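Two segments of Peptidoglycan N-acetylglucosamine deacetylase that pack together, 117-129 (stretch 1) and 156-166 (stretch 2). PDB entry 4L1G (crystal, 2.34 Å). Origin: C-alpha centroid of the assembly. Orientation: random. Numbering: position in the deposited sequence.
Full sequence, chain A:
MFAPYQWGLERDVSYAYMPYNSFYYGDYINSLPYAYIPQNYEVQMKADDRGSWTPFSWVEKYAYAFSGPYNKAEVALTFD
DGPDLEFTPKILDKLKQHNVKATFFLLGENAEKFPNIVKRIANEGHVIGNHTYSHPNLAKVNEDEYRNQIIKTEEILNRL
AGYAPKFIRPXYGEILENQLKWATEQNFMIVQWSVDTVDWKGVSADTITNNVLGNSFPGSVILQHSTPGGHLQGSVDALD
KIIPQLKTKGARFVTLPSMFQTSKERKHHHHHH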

# COMPACT_ATOMS: atom_id res chain seq x y z
N ILE A 117 -5.27 13.45 -8.96
CA ILE A 117 -4.26 12.40 -9.01
C ILE A 117 -4.81 11.12 -8.40
O ILE A 117 -4.48 10.02 -8.82
N VAL A 118 -5.68 11.28 -7.40
CA VAL A 118 -6.41 10.15 -6.83
C VAL A 118 -7.29 9.53 -7.91
O VAL A 118 -7.39 8.30 -8.02
N LYS A 119 -7.91 10.38 -8.72
CA LYS A 119 -8.75 9.92 -9.82
C LYS A 119 -7.93 9.21 -10.89
O LYS A 119 -8.39 8.24 -11.48
N ARG A 120 -6.71 9.69 -11.13
CA ARG A 120 -5.84 9.09 -12.13
C ARG A 120 -5.43 7.67 -11.74
O ARG A 120 -5.41 6.77 -12.58
N ILE A 121 -5.09 7.49 -10.47
CA ILE A 121 -4.72 6.19 -9.92
C ILE A 121 -5.82 5.16 -10.18
O ILE A 121 -5.56 4.05 -10.64
N ALA A 122 -7.06 5.54 -9.87
CA ALA A 122 -8.21 4.67 -10.06
C ALA A 122 -8.49 4.42 -11.53
O ALA A 122 -8.88 3.32 -11.92
N ASN A 123 -8.31 5.45 -12.36
CA ASN A 123 -8.59 5.35 -13.78
C ASN A 123 -7.58 4.47 -14.53
O ASN A 123 -7.84 4.02 -15.64
N GLU A 124 -6.43 4.24 -13.91
CA GLU A 124 -5.39 3.45 -14.55
C GLU A 124 -5.29 2.02 -14.01
O GLU A 124 -4.27 1.36 -14.15
N GLY A 125 -6.38 1.56 -13.40
CA GLY A 125 -6.51 0.16 -13.01
C GLY A 125 -5.83 -0.24 -11.71
O GLY A 125 -5.75 -1.42 -11.39
N HIS A 126 -5.33 0.74 -10.97
CA HIS A 126 -4.68 0.45 -9.70
C HIS A 126 -5.72 0.43 -8.58
O HIS A 126 -6.83 0.94 -8.75
N VAL A 127 -5.36 -0.17 -7.46
CA VAL A 127 -6.26 -0.25 -6.32
C VAL A 127 -5.85 0.76 -5.25
O VAL A 127 -4.66 0.95 -4.98
N ILE A 128 -6.85 1.42 -4.66
CA ILE A 128 -6.61 2.42 -3.63
C ILE A 128 -6.91 1.86 -2.24
O ILE A 128 -7.91 1.19 -2.03
N GLY A 129 -6.01 2.13 -1.29
CA GLY A 129 -6.21 1.72 0.09
C GLY A 129 -6.29 2.90 1.03
O GLY A 129 -5.89 4.01 0.68
N ILE A 156 -13.63 10.54 1.80
CA ILE A 156 -12.87 11.29 0.81
C ILE A 156 -12.53 10.44 -0.40
O ILE A 156 -12.74 10.84 -1.54
N LEU A 157 -12.01 9.24 -0.15
CA LEU A 157 -11.59 8.34 -1.22
C LEU A 157 -12.78 7.78 -1.99
O LEU A 157 -12.70 7.58 -3.20
N ASN A 158 -13.89 7.53 -1.29
CA ASN A 158 -15.11 7.06 -1.94
C ASN A 158 -15.61 8.07 -2.95
O ASN A 158 -16.02 7.71 -4.06
N ARG A 159 -15.57 9.34 -2.58
CA ARG A 159 -16.05 10.42 -3.43
C ARG A 159 -15.17 10.59 -4.67
O ARG A 159 -15.66 10.88 -5.76
N LEU A 160 -13.87 10.39 -4.50
CA LEU A 160 -12.91 10.60 -5.59
C LEU A 160 -12.73 9.36 -6.46
O LEU A 160 -12.63 9.47 -7.68
N ALA A 161 -12.69 8.19 -5.84
CA ALA A 161 -12.40 6.95 -6.56
C ALA A 161 -13.65 6.22 -7.04
O ALA A 161 -13.59 5.45 -8.00
N GLY A 162 -14.77 6.45 -6.37
CA GLY A 162 -16.02 5.83 -6.76
C GLY A 162 -16.34 4.56 -5.99
O GLY A 162 -17.30 3.86 -6.30
N TYR A 163 -15.52 4.27 -4.98
CA TYR A 163 -15.78 3.14 -4.09
C TYR A 163 -15.10 3.34 -2.74
O TYR A 163 -14.13 4.08 -2.64
N ALA A 164 -15.63 2.69 -1.71
CA ALA A 164 -15.02 2.72 -0.39
C ALA A 164 -13.98 1.61 -0.28
O ALA A 164 -14.32 0.43 -0.33
N PRO A 165 -12.70 1.99 -0.13
CA PRO A 165 -11.58 1.02 -0.10
C PRO A 165 -11.71 -0.00 1.02
O PRO A 165 -12.02 0.36 2.16
N LYS A 166 -11.48 -1.27 0.70
CA LYS A 166 -11.57 -2.34 1.68
C LYS A 166 -10.27 -2.47 2.48
O LYS A 166 -10.27 -2.97 3.60

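The apolar centre forms around I128, whose CA-to-CB bond points toward stretch 2 and whose side chain, with chi1 m and chi2 t, is extended enough to reach several partners. Its CD1 lies 3.7 Å from A161 CB, and its CG2 lies 3.9 Å from L157 CD1 and 4.4 Å from P165 CG. These are van der Waals separations, so one isoleucine meets both the last helical residue of stretch 2 and the proline beyond the turn. A122, whose CA-to-CB bond points toward stretch 2, adds a small contact, its CB 4.3 Å from A161 CB, although A161's own bond points sideways; nearby, K119 CA and A161 CA are 5.7 Å apart.

Along the helix pair, whose axes cross at -64° with a closest approach of 9.2 Å, V118 (chi1 t) points toward L157 and L160, both of which are m, t and point back. V118 CG1 sits 3.9 Å from L160 CB and 4.2 Å from L157 CD2. At the exposed margin K119, m with the rest of its chain fully extended, lays its aliphatic part along L160: its CE is 4.0 Å from L160 CD2, while its NZ has no polar partner in either stretch.

The polar edge belongs to Y163. Its CB leaves sideways, but chi1 p and chi2 -85° bring the hydroxyl to strand 127-129, where I128 N donates a hydrogen bond to Y163 OH (3.0 Å, 163°), approaching near the ring plane at its edge. Water 1 extends this link, donating to H126 O at 2.6 Å and lying 2.5 Å from Y163 OH. Farther along, water 2 donates to I128 O (2.9 Å) and weakly accepts from K166 N (3.0 Å), bridging the two backbones beside P165, whose CB is 3.4 Å from I128 O.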

# COMPACT_ATOMS: atom_id res chain seq x y z
CB ILE A 117 -2.96 12.84 -8.31
CG1 ILE A 117 -2.43 14.12 -8.96
CG2 ILE A 117 -1.90 11.75 -8.38
CD1 ILE A 117 -1.13 14.61 -8.39
CB VAL A 118 -7.30 10.59 -5.66
CG1 VAL A 118 -8.02 9.40 -5.05
CG2 VAL A 118 -6.48 11.31 -4.60
CB LYS A 119 -9.53 11.09 -10.44
CG LYS A 119 -10.55 11.74 -9.51
CD LYS A 119 -11.29 12.88 -10.20
CE LYS A 119 -12.36 13.48 -9.30
NZ LYS A 119 -13.05 14.64 -9.95
CB ARG A 120 -4.60 9.95 -12.38
CG ARG A 120 -3.72 9.40 -13.49
CD ARG A 120 -2.39 10.13 -13.61
NE ARG A 120 -1.47 9.38 -14.47
CZ ARG A 120 -0.19 9.69 -14.67
NH1 ARG A 120 0.35 10.74 -14.07
NH2 ARG A 120 0.55 8.94 -15.47
CB ILE A 121 -4.46 6.27 -8.40
CG1 ILE A 121 -3.26 7.17 -8.11
CG2 ILE A 121 -4.25 4.89 -7.81
CD1 ILE A 121 -3.04 7.43 -6.63
CB ALA A 122 -9.43 5.25 -9.37
CB ASN A 123 -8.66 6.73 -14.43
CG ASN A 123 -9.90 7.50 -14.03
OD1 ASN A 123 -10.93 6.91 -13.72
ND2 ASN A 123 -9.80 8.83 -14.03
CB GLU A 124 -4.04 4.17 -14.48
CG GLU A 124 -4.00 5.43 -15.33
CD GLU A 124 -2.64 6.08 -15.37
OE1 GLU A 124 -1.67 5.48 -14.85
OE2 GLU A 124 -2.53 7.20 -15.91
CB HIS A 126 -3.60 1.49 -9.39
CG HIS A 126 -2.56 1.61 -10.46
ND1 HIS A 126 -1.61 0.63 -10.69
CD2 HIS A 126 -2.32 2.59 -11.36
CE1 HIS A 126 -0.83 1.01 -11.68
NE2 HIS A 126 -1.24 2.19 -12.11
CB VAL A 127 -6.30 -1.68 -5.74
CG1 VAL A 127 -7.13 -1.73 -4.46
CG2 VAL A 127 -6.85 -2.65 -6.77
CB ILE A 128 -7.46 3.68 -3.88
CG1 ILE A 128 -7.00 4.37 -5.17
CG2 ILE A 128 -7.37 4.65 -2.70
CD1 ILE A 128 -7.85 5.55 -5.57
CB ILE A 156 -11.57 11.86 1.43
CG1 ILE A 156 -11.90 12.94 2.46
CG2 ILE A 156 -10.66 12.42 0.34
CD1 ILE A 156 -10.71 13.41 3.27
CB LEU A 157 -10.73 7.20 -0.66
CG LEU A 157 -9.41 7.65 -0.03
CD1 LEU A 157 -8.64 6.47 0.53
CD2 LEU A 157 -8.57 8.42 -1.04
CB ASN A 158 -16.19 6.77 -0.90
CG ASN A 158 -17.48 6.26 -1.52
OD1 ASN A 158 -17.46 5.41 -2.41
ND2 ASN A 158 -18.61 6.80 -1.08
CB ARG A 159 -16.12 11.72 -2.64
CG ARG A 159 -16.68 12.90 -3.41
CD ARG A 159 -16.87 14.11 -2.51
NE ARG A 159 -15.66 14.42 -1.75
CZ ARG A 159 -14.66 15.18 -2.22
NH1 ARG A 159 -14.74 15.70 -3.43
NH2 ARG A 159 -13.60 15.40 -1.46
CB LEU A 160 -11.56 11.05 -5.03
CG LEU A 160 -11.54 12.40 -4.32
CD1 LEU A 160 -10.16 12.68 -3.74
CD2 LEU A 160 -11.96 13.50 -5.27
CB ALA A 161 -11.54 6.02 -5.70
CB TYR A 163 -15.31 1.82 -4.73
CG TYR A 163 -13.81 1.72 -4.94
CD1 TYR A 163 -13.21 2.25 -6.07
CD2 TYR A 163 -13.01 1.09 -4.00
CE1 TYR A 163 -11.84 2.15 -6.27
CE2 TYR A 163 -11.63 0.99 -4.18
CZ TYR A 163 -11.06 1.52 -5.32
OH TYR A 163 -9.70 1.42 -5.51
CB ALA A 164 -16.08 2.57 0.69
CB PRO A 165 -10.36 1.91 0.14
CG PRO A 165 -10.77 3.26 -0.35
CD PRO A 165 -12.22 3.38 -0.01
CB LYS A 166 -11.88 -3.67 0.99
CG LYS A 166 -12.12 -4.84 1.93
CD LYS A 166 -12.30 -6.15 1.17
CE LYS A 166 -12.66 -7.29 2.10
NZ LYS A 166 -13.99 -7.08 2.75
O HOH W 1 -8.99 2.01 -7.81
O HOH W 2 -9.13 -1.29 -1.23